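Local coordinates for Sqt1 (PDB 4ZOY), which probably acts as a WD40-repeat chaperone in ribosome biogenesis, capturing a nascent ribosomal protein while it is still being translated, at residues Leu394-Asp408 against Ser439-Gln452. Numbering follows the deposited sequence.
Sequences LLTSCGMDGVVRRWD and SGLVKEWKGHRSGQ
A WD40 beta-propeller blade is completed at its outer edge where strand 441-445 pairs antiparallel with strand 404-408, and Arg405 beside Glu444 illustrates charges tying an outermost strand to its neighbour. Backbone bonds join Val404 and Trp445 both ways; Arg406 stands opposite two residues, its O accepting from Val442 N at 2.8 Å, a classic beta bulge. On one face, Arg405 lies alongside Glu444, straight through chi2 (-168°) and chi3 (171°), which carries NE to the carboxylate. It grips one oxygen side-on: Glu444 OE2, in the guanidinium plane, takes NE at 2.7 Å and NH2 at 3.0 Å. Arg405 NH1 meets the syn lone pair of Asp401 OD2 at 2.9 Å, while Val403 CG1 covers one guanidinium face. Leu441 CD1 makes a CH-pi contact 3.9 Å from the centroid of Trp407's six-membered ring. On the other face, Trp445 CH2 lies 4.0 Å from Arg406 CZ, over the guanidinium, planes 67° apart; Arg406 NH2 hydrogen-bonds Gly466 O. A methionine replacing Arg405 would probably leave the carboxylates of Asp401 and Glu444 without their shared cation. One arginine links turn and outer strand, in-plane bonds probably limiting its rotation and its charge probably offsetting both carboxylates.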
loop_
_atom_site.group_PDB
_atom_site.type_symbol
_atom_site.label_atom_id
_atom_site.label_comp_id
_atom_site.label_asym_id
_atom_site.label_seq_id
_atom_site.Cartn_x
_atom_site.Cartn_y
_atom_site.Cartn_z
ATOM N N LEU A 394 6.163 3.631 15.768
ATOM C CA LEU A 394 4.709 3.727 15.806
ATOM C C LEU A 394 4.092 3.153 14.531
ATOM O O LEU A 394 4.396 3.595 13.418
ATOM C CB LEU A 394 4.285 5.183 16.007
ATOM C CG LEU A 394 4.472 5.712 17.436
ATOM C CD1 LEU A 394 4.282 7.217 17.471
ATOM C CD2 LEU A 394 3.519 5.018 18.403
ATOM N N LEU A 395 3.220 2.174 14.721
ATOM C CA LEU A 395 2.609 1.428 13.623
ATOM C C LEU A 395 1.104 1.583 13.664
ATOM O O LEU A 395 0.478 1.354 14.707
ATOM C CB LEU A 395 2.979 -0.056 13.718
ATOM C CG LEU A 395 2.492 -0.926 12.553
ATOM C CD1 LEU A 395 3.472 -0.824 11.397
ATOM C CD2 LEU A 395 2.319 -2.373 12.991
ATOM N N THR A 396 0.525 1.959 12.533
ATOM C CA THR A 396 -0.934 2.003 12.402
ATOM C C THR A 396 -1.416 0.777 11.648
ATOM O O THR A 396 -0.809 0.375 10.653
ATOM C CB THR A 396 -1.372 3.263 11.673
ATOM O OG1 THR A 396 -0.802 4.389 12.335
ATOM C CG2 THR A 396 -2.905 3.418 11.687
ATOM N N SER A 397 -2.501 0.175 12.132
ATOM C CA SER A 397 -3.058 -1.007 11.484
ATOM C C SER A 397 -4.571 -0.874 11.308
ATOM O O SER A 397 -5.234 -0.155 12.068
ATOM C CB SER A 397 -2.738 -2.270 12.279
ATOM O OG SER A 397 -3.370 -2.247 13.548
ATOM N N CYS A 398 -5.127 -1.563 10.316
ATOM C CA CYS A 398 -6.585 -1.639 10.201
ATOM C C CYS A 398 -6.979 -3.066 9.897
ATOM O O CYS A 398 -6.175 -3.851 9.397
ATOM C CB CYS A 398 -7.109 -0.670 9.129
ATOM S SG CYS A 398 -6.780 -1.175 7.416
ATOM N N GLY A 399 -8.219 -3.416 10.217
ATOM C CA GLY A 399 -8.634 -4.795 10.098
ATOM C C GLY A 399 -10.092 -4.968 9.767
ATOM O O GLY A 399 -10.888 -4.021 9.801
ATOM N N MET A 400 -10.439 -6.206 9.452
ATOM C CA MET A 400 -11.816 -6.536 9.140
ATOM C C MET A 400 -12.688 -6.603 10.387
ATOM O O MET A 400 -13.875 -6.910 10.293
ATOM C CB MET A 400 -11.875 -7.847 8.368
ATOM C CG MET A 400 -11.299 -7.735 6.967
ATOM S SD MET A 400 -12.185 -6.539 5.940
ATOM C CE MET A 400 -13.729 -7.385 5.648
ATOM N N ASP A 401 -12.117 -6.298 11.548
ATOM C CA ASP A 401 -12.934 -6.119 12.742
ATOM C C ASP A 401 -13.565 -4.725 12.753
ATOM O O ASP A 401 -14.367 -4.412 13.622
ATOM C CB ASP A 401 -12.112 -6.382 14.024
ATOM C CG ASP A 401 -10.930 -5.442 14.195
ATOM O OD1 ASP A 401 -10.568 -4.731 13.236
ATOM O OD2 ASP A 401 -10.382 -5.440 15.311
ATOM N N GLY A 402 -13.203 -3.894 11.779
ATOM C CA GLY A 402 -13.765 -2.561 11.669
ATOM C C GLY A 402 -13.043 -1.509 12.489
ATOM O O GLY A 402 -13.540 -0.391 12.629
ATOM N N VAL A 403 -11.863 -1.851 13.001
ATOM C CA VAL A 403 -11.132 -0.954 13.892
ATOM C C VAL A 403 -9.779 -0.564 13.298
ATOM O O VAL A 403 -9.154 -1.349 12.575
ATOM C CB VAL A 403 -10.931 -1.601 15.278
ATOM C CG1 VAL A 403 -10.334 -0.613 16.259
ATOM C CG2 VAL A 403 -12.279 -2.114 15.812
ATOM N N VAL A 404 -9.367 0.672 13.563
ATOM C CA VAL A 404 -8.015 1.136 13.262
ATOM C C VAL A 404 -7.278 1.255 14.583
ATOM O O VAL A 404 -7.824 1.754 15.567
ATOM C CB VAL A 404 -8.018 2.492 12.533
ATOM C CG1 VAL A 404 -6.586 2.927 12.199
ATOM C CG2 VAL A 404 -8.863 2.413 11.282
ATOM N N ARG A 405 -6.043 0.770 14.628
ATOM C CA ARG A 405 -5.276 0.818 15.864
ATOM C C ARG A 405 -3.892 1.385 15.638
ATOM O O ARG A 405 -3.379 1.369 14.524
ATOM C CB ARG A 405 -5.180 -0.576 16.494
ATOM C CG ARG A 405 -6.516 -1.091 17.016
ATOM C CD ARG A 405 -6.413 -2.329 17.891
ATOM N NE ARG A 405 -7.725 -2.579 18.490
ATOM C CZ ARG A 405 -8.656 -3.350 17.943
ATOM N NH1 ARG A 405 -8.421 -3.993 16.809
ATOM N NH2 ARG A 405 -9.839 -3.485 18.539
ATOM N N ARG A 406 -3.288 1.903 16.703
ATOM C CA ARG A 406 -1.904 2.318 16.591
ATOM C C ARG A 406 -1.125 1.703 17.732
ATOM O O ARG A 406 -1.606 1.627 18.873
ATOM C CB ARG A 406 -1.759 3.818 16.586
ATOM C CG ARG A 406 -0.300 4.184 16.331
ATOM C CD ARG A 406 -0.165 5.602 16.032
ATOM N NE ARG A 406 -0.777 5.980 14.772
ATOM C CZ ARG A 406 -1.085 7.233 14.468
ATOM N NH1 ARG A 406 -0.881 8.198 15.368
ATOM N NH2 ARG A 406 -1.590 7.535 13.296
ATOM N N TRP A 407 0.078 1.254 17.394
ATOM C CA TRP A 407 0.891 0.430 18.265
ATOM C C TRP A 407 2.250 1.055 18.477
ATOM O O TRP A 407 2.841 1.612 17.544
ATOM C CB TRP A 407 1.080 -0.965 17.671
ATOM C CG TRP A 407 -0.184 -1.611 17.226
ATOM C CD1 TRP A 407 -0.754 -1.533 15.992
ATOM C CD2 TRP A 407 -1.027 -2.448 18.014
ATOM N NE1 TRP A 407 -1.907 -2.276 15.962
ATOM C CE2 TRP A 407 -2.103 -2.840 17.195
ATOM C CE3 TRP A 407 -0.988 -2.891 19.340
ATOM C CZ2 TRP A 407 -3.123 -3.663 17.650
ATOM C CZ3 TRP A 407 -1.998 -3.710 19.793
ATOM C CH2 TRP A 407 -3.052 -4.089 18.951
ATOM N N ASP A 408 2.722 0.948 19.712
ATOM C CA ASP A 408 4.084 1.288 20.104
ATOM C C ASP A 408 4.888 -0.007 20.090
ATOM O O ASP A 408 4.655 -0.896 20.907
ATOM C CB ASP A 408 4.050 1.953 21.494
ATOM C CG ASP A 408 5.414 2.082 22.156
ATOM O OD1 ASP A 408 6.466 1.836 21.534
ATOM O OD2 ASP A 408 5.401 2.464 23.348
ATOM N N SER A 439 0.501 -4.940 25.634
ATOM C CA SER A 439 0.055 -4.871 24.248
ATOM C C SER A 439 0.909 -3.904 23.437
ATOM O O SER A 439 1.335 -4.216 22.325
ATOM C CB SER A 439 -1.417 -4.443 24.174
ATOM O OG SER A 439 -1.635 -3.226 24.878
ATOM N N GLY A 440 1.157 -2.729 24.002
ATOM C CA GLY A 440 1.755 -1.647 23.242
ATOM C C GLY A 440 0.687 -0.899 22.460
ATOM O O GLY A 440 0.986 -0.097 21.588
ATOM N N LEU A 441 -0.578 -1.167 22.763
ATOM C CA LEU A 441 -1.654 -0.425 22.116
ATOM C C LEU A 441 -1.699 1.028 22.594
ATOM O O LEU A 441 -1.815 1.288 23.796
ATOM C CB LEU A 441 -3.002 -1.105 22.367
ATOM C CG LEU A 441 -4.217 -0.434 21.723
ATOM C CD1 LEU A 441 -4.103 -0.407 20.198
ATOM C CD2 LEU A 441 -5.487 -1.158 22.148
ATOM N N VAL A 442 -1.616 1.966 21.654
ATOM C CA VAL A 442 -1.585 3.393 21.958
ATOM C C VAL A 442 -2.957 4.024 21.793
ATOM O O VAL A 442 -3.397 4.809 22.638
ATOM C CB VAL A 442 -0.591 4.151 21.043
ATOM C CG1 VAL A 442 -0.729 5.658 21.227
ATOM C CG2 VAL A 442 0.839 3.698 21.296
ATOM N N LYS A 443 -3.631 3.679 20.699
ATOM C CA LYS A 443 -4.942 4.243 20.425
ATOM C C LYS A 443 -5.770 3.305 19.545
ATOM O O LYS A 443 -5.224 2.522 18.770
ATOM C CB LYS A 443 -4.783 5.620 19.773
ATOM C CG LYS A 443 -6.082 6.329 19.413
ATOM C CD LYS A 443 -6.714 7.057 20.580
ATOM C CE LYS A 443 -7.867 7.940 20.099
ATOM N NZ LYS A 443 -9.149 7.192 19.912
ATOM N N GLU A 444 -7.091 3.362 19.715
ATOM C CA GLU A 444 -8.057 2.627 18.906
ATOM C C GLU A 444 -9.064 3.610 18.352
ATOM O O GLU A 444 -9.520 4.491 19.085
ATOM C CB GLU A 444 -8.833 1.595 19.721
ATOM C CG GLU A 444 -8.076 0.475 20.335
ATOM C CD GLU A 444 -9.029 -0.488 21.016
ATOM O OE1 GLU A 444 -9.863 -0.033 21.836
ATOM O OE2 GLU A 444 -8.970 -1.682 20.709
ATOM N N TRP A 445 -9.444 3.444 17.089
ATOM C CA TRP A 445 -10.468 4.274 16.482
ATOM C C TRP A 445 -11.577 3.406 15.940
ATOM O O TRP A 445 -11.350 2.582 15.039
ATOM C CB TRP A 445 -9.892 5.124 15.356
ATOM C CG TRP A 445 -8.892 6.156 15.785
ATOM C CD1 TRP A 445 -9.159 7.420 16.220
ATOM C CD2 TRP A 445 -7.464 6.032 15.744
ATOM N NE1 TRP A 445 -7.982 8.090 16.480
ATOM C CE2 TRP A 445 -6.930 7.259 16.192
ATOM C CE3 TRP A 445 -6.585 5.003 15.385
ATOM C CZ2 TRP A 445 -5.561 7.488 16.290
ATOM C CZ3 TRP A 445 -5.204 5.237 15.487
ATOM C CH2 TRP A 445 -4.719 6.469 15.937
ATOM N N LYS A 446 -12.785 3.621 16.461
ATOM C CA LYS A 446 -13.941 2.818 16.079
ATOM C C LYS A 446 -14.926 3.656 15.280
ATOM O O LYS A 446 -14.894 4.881 15.342
ATOM C CB LYS A 446 -14.606 2.237 17.329
ATOM C CG LYS A 446 -13.684 1.349 18.144
ATOM C CD LYS A 446 -14.382 0.810 19.391
ATOM C CE LYS A 446 -13.473 -0.136 20.160
ATOM N NZ LYS A 446 -14.119 -0.628 21.407
ATOM N N GLY A 447 -15.784 2.997 14.504
ATOM C CA GLY A 447 -16.772 3.712 13.721
ATOM C C GLY A 447 -17.254 2.918 12.530
ATOM O O GLY A 447 -18.411 3.041 12.114
ATOM N N HIS A 448 -16.366 2.124 11.944
ATOM C CA HIS A 448 -16.782 1.232 10.870
ATOM C C HIS A 448 -17.538 0.060 11.460
ATOM O O HIS A 448 -17.339 -0.297 12.614
ATOM C CB HIS A 448 -15.586 0.709 10.063
ATOM C CG HIS A 448 -15.003 1.717 9.121
ATOM N ND1 HIS A 448 -15.534 1.967 7.878
ATOM C CD2 HIS A 448 -13.917 2.519 9.242
ATOM C CE1 HIS A 448 -14.815 2.905 7.275
ATOM N NE2 HIS A 448 -13.825 3.244 8.079
ATOM N N ARG A 449 -18.398 -0.548 10.653
ATOM C CA ARG A 449 -18.943 -1.837 11.024
ATOM C C ARG A 449 -17.847 -2.889 10.938
ATOM O O ARG A 449 -16.892 -2.753 10.154
ATOM C CB ARG A 449 -20.126 -2.212 10.120
ATOM C CG ARG A 449 -21.423 -1.480 10.485
ATOM C CD ARG A 449 -22.165 -0.987 9.219
ATOM N NE ARG A 449 -22.561 -2.090 8.378
ATOM C CZ ARG A 449 -22.947 -2.026 7.105
ATOM N NH1 ARG A 449 -23.021 -0.887 6.414
ATOM N NH2 ARG A 449 -23.268 -3.156 6.522
ATOM N N SER A 450 -17.980 -3.936 11.744
ATOM C CA SER A 450 -17.126 -5.110 11.631
ATOM C C SER A 450 -17.492 -5.909 10.388
ATOM O O SER A 450 -18.568 -5.718 9.818
ATOM C CB SER A 450 -17.267 -5.995 12.865
ATOM O OG SER A 450 -18.554 -6.614 12.867
ATOM N N GLY A 451 -16.612 -6.817 9.971
ATOM C CA GLY A 451 -16.925 -7.702 8.863
ATOM C C GLY A 451 -18.182 -8.525 9.110
ATOM O O GLY A 451 -18.972 -8.750 8.194
ATOM N N GLN A 452 -18.366 -8.951 10.356
ATOM C CA GLN A 452 -19.531 -9.750 10.747
ATOM C C GLN A 452 -20.847 -8.998 10.530
ATOM O O GLN A 452 -21.917 -9.614 10.414
ATOM C CB GLN A 452 -19.420 -10.180 12.213
ATOM C CG GLN A 452 -18.373 -11.259 12.500
ATOM C CD GLN A 452 -16.934 -10.740 12.519
ATOM O OE1 GLN A 452 -16.685 -9.531 12.510
ATOM N NE2 GLN A 452 -15.979 -11.667 12.556
HETATM O O HOH W 1 -13.063 2.327 12.547
HETATM O O HOH W 2 -15.497 0.100 14.652
HETATM O O HOH W 3 -11.917 -3.211 20.736
#